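Local coordinates for elicitor protein Hrip2 (Magnaporthe oryzae, PDB 5FID), which acts as a protein elicitor, a fungal protein from the rice blast pathogen that probably triggers defence responses in plants, at residues R92-P97 and D103-P108. The protein carries 1 engineered substitution. Numbering follows the deposited sequence.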
ATOM      1  N   ARG A  92       7.520 -16.047 -13.864  1.00 12.73           N
ATOM      2  CA  ARG A  92       6.715 -15.670 -12.706  1.00 12.83           C
ATOM      3  C   ARG A  92       7.591 -14.970 -11.665  1.00 12.88           C
ATOM      4  O   ARG A  92       8.707 -15.414 -11.377  1.00 11.59           O
ATOM      5  CB  ARG A  92       6.046 -16.903 -12.088  1.00 14.38           C
ATOM      6  CG  ARG A  92       5.183 -16.591 -10.867  1.00 14.85           C
ATOM      7  CD  ARG A  92       4.366 -17.804 -10.426  1.00 15.78           C
ATOM      8  NE  ARG A  92       3.479 -18.268 -11.488  1.00 16.79           N
ATOM      9  CZ  ARG A  92       2.231 -17.848 -11.674  1.00 18.39           C
ATOM     10  NH1 ARG A  92       1.690 -16.946 -10.864  1.00 15.12           N
ATOM     11  NH2 ARG A  92       1.520 -18.338 -12.675  1.00 18.47           N
ATOM     12  N   VAL A  93       7.093 -13.865 -11.122  1.00 13.92           N
ATOM     13  CA  VAL A  93       7.766 -13.158 -10.035  1.00 12.85           C
ATOM     14  C   VAL A  93       6.774 -12.908  -8.908  1.00 13.30           C
ATOM     15  O   VAL A  93       5.662 -12.420  -9.135  1.00 11.87           O
ATOM     16  CB  VAL A  93       8.373 -11.813 -10.499  1.00 13.80           C
ATOM     17  CG1 VAL A  93       8.968 -11.060  -9.322  1.00 12.78           C
ATOM     18  CG2 VAL A  93       9.449 -12.045 -11.560  1.00 12.99           C
ATOM     19  N   THR A  94       7.178 -13.259  -7.689  1.00 13.70           N
ATOM     20  CA  THR A  94       6.339 -13.037  -6.514  1.00 12.65           C
ATOM     21  C   THR A  94       7.036 -12.066  -5.581  1.00 12.87           C
ATOM     22  O   THR A  94       8.258 -12.007  -5.548  1.00 11.57           O
ATOM     23  CB  THR A  94       6.062 -14.358  -5.765  1.00 15.63           C
ATOM     24  OG1 THR A  94       7.302 -14.916  -5.313  1.00 13.38           O
ATOM     25  CG2 THR A  94       5.379 -15.356  -6.682  1.00 15.06           C
ATOM     26  N   LEU A  95       6.261 -11.294  -4.831  1.00  9.29           N
ATOM     27  CA  LEU A  95       6.819 -10.482  -3.758  1.00 11.18           C
ATOM     28  C   LEU A  95       5.815 -10.536  -2.627  1.00 11.86           C
ATOM     29  O   LEU A  95       4.661 -10.139  -2.795  1.00 12.72           O
ATOM     30  CB  LEU A  95       7.036  -9.034  -4.208  1.00 10.09           C
ATOM     31  CG  LEU A  95       7.580  -8.087  -3.123  1.00 10.57           C
ATOM     32  CD1 LEU A  95       9.035  -8.400  -2.820  1.00  9.95           C
ATOM     33  CD2 LEU A  95       7.426  -6.620  -3.534  1.00  9.66           C
ATOM     34  N   SER A  96       6.237 -11.042  -1.476  1.00 11.94           N
ATOM     35  CA  SER A  96       5.308 -11.242  -0.368  1.00 13.15           C
ATOM     36  C   SER A  96       5.888 -10.723   0.945  1.00 12.82           C
ATOM     37  O   SER A  96       7.080 -10.874   1.198  1.00 11.35           O
ATOM     38  CB  SER A  96       5.012 -12.734  -0.239  1.00 16.94           C
ATOM     39  OG  SER A  96       4.303 -13.010   0.954  1.00 19.36           O
ATOM     40  N   PRO A  97       5.043 -10.124   1.799  1.00 13.39           N
ATOM     41  CA  PRO A  97       5.508  -9.688   3.115  1.00 13.29           C
ATOM     42  C   PRO A  97       5.236 -10.754   4.164  1.00 16.55           C
ATOM     43  O   PRO A  97       5.354 -10.469   5.357  1.00 19.11           O
ATOM     44  CB  PRO A  97       4.613  -8.485   3.403  1.00 12.89           C
ATOM     45  CG  PRO A  97       3.292  -8.912   2.802  1.00 13.40           C
ATOM     46  CD  PRO A  97       3.667  -9.664   1.530  1.00 14.60           C
ATOM     47  N   ASP A 103      -0.276  -9.443  -1.632  1.00 22.71           N
ATOM     48  CA  ASP A 103       1.019  -9.809  -2.208  1.00 21.94           C
ATOM     49  C   ASP A 103       1.058  -9.439  -3.683  1.00 20.21           C
ATOM     50  O   ASP A 103       0.055  -9.018  -4.265  1.00 19.52           O
ATOM     51  CB  ASP A 103       1.243 -11.333  -2.124  1.00 21.95           C
ATOM     52  CG  ASP A 103       1.500 -11.827  -0.709  1.00 26.64           C
ATOM     53  OD1 ASP A 103       1.347 -11.039   0.243  1.00 30.93           O
ATOM     54  OD2 ASP A 103       1.833 -13.025  -0.541  1.00 32.28           O
ATOM     55  N   PHE A 104       2.225  -9.630  -4.287  1.00 11.44           N
ATOM     56  CA  PHE A 104       2.343  -9.665  -5.736  1.00 12.11           C
ATOM     57  C   PHE A 104       2.564 -11.115  -6.128  1.00 13.55           C
ATOM     58  O   PHE A 104       3.467 -11.783  -5.602  1.00 13.11           O
ATOM     59  CB  PHE A 104       3.564  -8.871  -6.202  1.00 12.39           C
ATOM     60  CG  PHE A 104       3.419  -7.378  -6.090  1.00 12.07           C
ATOM     61  CD1 PHE A 104       3.014  -6.624  -7.187  1.00 10.78           C
ATOM     62  CD2 PHE A 104       3.733  -6.721  -4.913  1.00 10.75           C
ATOM     63  CE1 PHE A 104       2.907  -5.243  -7.104  1.00 11.26           C
ATOM     64  CE2 PHE A 104       3.626  -5.336  -4.827  1.00 10.87           C
ATOM     65  CZ  PHE A 104       3.211  -4.600  -5.925  1.00 11.72           C
ATOM     66  N   ASN A 105       1.750 -11.622  -7.042  1.00 14.04           N
ATOM     67  CA  ASN A 105       2.058 -12.898  -7.672  1.00 14.84           C
ATOM     68  C   ASN A 105       1.863 -12.697  -9.163  1.00 15.59           C
ATOM     69  O   ASN A 105       0.763 -12.858  -9.687  1.00 14.96           O
ATOM     70  CB  ASN A 105       1.176 -14.026  -7.128  1.00 17.36           C
ATOM     71  CG  ASN A 105       1.438 -15.355  -7.818  1.00 16.54           C
ATOM     72  OD1 ASN A 105       2.395 -15.496  -8.582  1.00 17.16           O
ATOM     73  ND2 ASN A 105       0.585 -16.341  -7.551  1.00 22.92           N
ATOM     74  N   CYS A 106       2.946 -12.317  -9.831  1.00 14.01           N
ATOM     75  CA  CYS A 106       2.883 -11.886 -11.220  1.00 15.85           C
ATOM     76  C   CYS A 106       3.208 -13.031 -12.162  1.00 14.96           C
ATOM     77  O   CYS A 106       4.356 -13.482 -12.263  1.00 14.09           O
ATOM     78  CB  CYS A 106       3.804 -10.676 -11.451  1.00 13.51           C
ATOM     79  SG  CYS A 106       3.324  -9.194 -10.475  1.00 13.29           S
ATOM     80  N   ALA A 107       2.173 -13.507 -12.845  1.00 15.10           N
ATOM     81  CA  ALA A 107       2.298 -14.622 -13.766  1.00 16.13           C
ATOM     82  C   ALA A 107       3.204 -14.228 -14.920  1.00 14.15           C
ATOM     83  O   ALA A 107       3.384 -13.032 -15.187  1.00 15.83           O
ATOM     84  CB  ALA A 107       0.911 -15.023 -14.280  1.00 16.58           C
ATOM     85  N   PRO A 108       3.785 -15.224 -15.606  1.00 13.15           N
ATOM     86  CA  PRO A 108       4.552 -14.950 -16.822  1.00 12.69           C
ATOM     87  C   PRO A 108       3.785 -14.044 -17.786  1.00 14.23           C
ATOM     88  O   PRO A 108       2.601 -14.292 -18.046  1.00 15.24           O
ATOM     89  CB  PRO A 108       4.726 -16.340 -17.434  1.00 15.43           C
ATOM     90  CG  PRO A 108       4.796 -17.248 -16.235  1.00 16.30           C
ATOM     91  CD  PRO A 108       3.843 -16.652 -15.223  1.00 13.27           C
TER
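Arg-92 lays its guanidinium over Ala-107 and Pro-108 and meets Asn-105 with its edge, at one end of an antiparallel beta hairpin, a compact example of how a sheet edge uses its two faces differently. Strands 93-96 and 104-106 pair through four backbone hydrogen bonds in two reciprocal sets, Val-93 with Cys-106 and Leu-95 with Phe-104. On its other side strand 93-96 bonds to strand 131-135, which leaves 104-106 outermost in the mixed sheet of this chain.

The arginine can be followed atom by atom. Its CB lies 3.8 Å from Pro-108 CD, and CG, trans to the backbone N (chi1 180°), passes 3.5 Å from the carbonyl O of Cys-106. CD runs by Asn-105 OD1, then a bend at chi3 of Arg-92 (-59°) turns the guanidinium toward Asn-105 and the chain just past strand 104-106. One face of that group rests on Ala-107 CA and Pro-108 CD. Arg-92 NH2 lies 3.7 Å from Ala-107 CB. Arg-92 NH1 donates to Asn-105 OD1 at 2.8 Å; the oxygen sits in the guanidinium plane, whereas the donor stands above the amide carbonyl plane, the two planes being 62° apart. Thr-94 CG2 packs alongside the same OD1.

The sheet face carrying Val-93, Leu-95, Phe-104 and Cys-106 is turned inward: Leu-95 CD2 meets Phe-104 CD2 at 3.9 Å, and both side chains touch Leu-80 of strand 75-81 in the other sheet. Cys-106 ties the hairpin to Cys-113 by a disulfide. At the far end, Ser-96 OG accepts from Gly-98 N and donates to Asp-103 OD2, 2.9 Å away, approaching that oxygen from above the carboxylate plane.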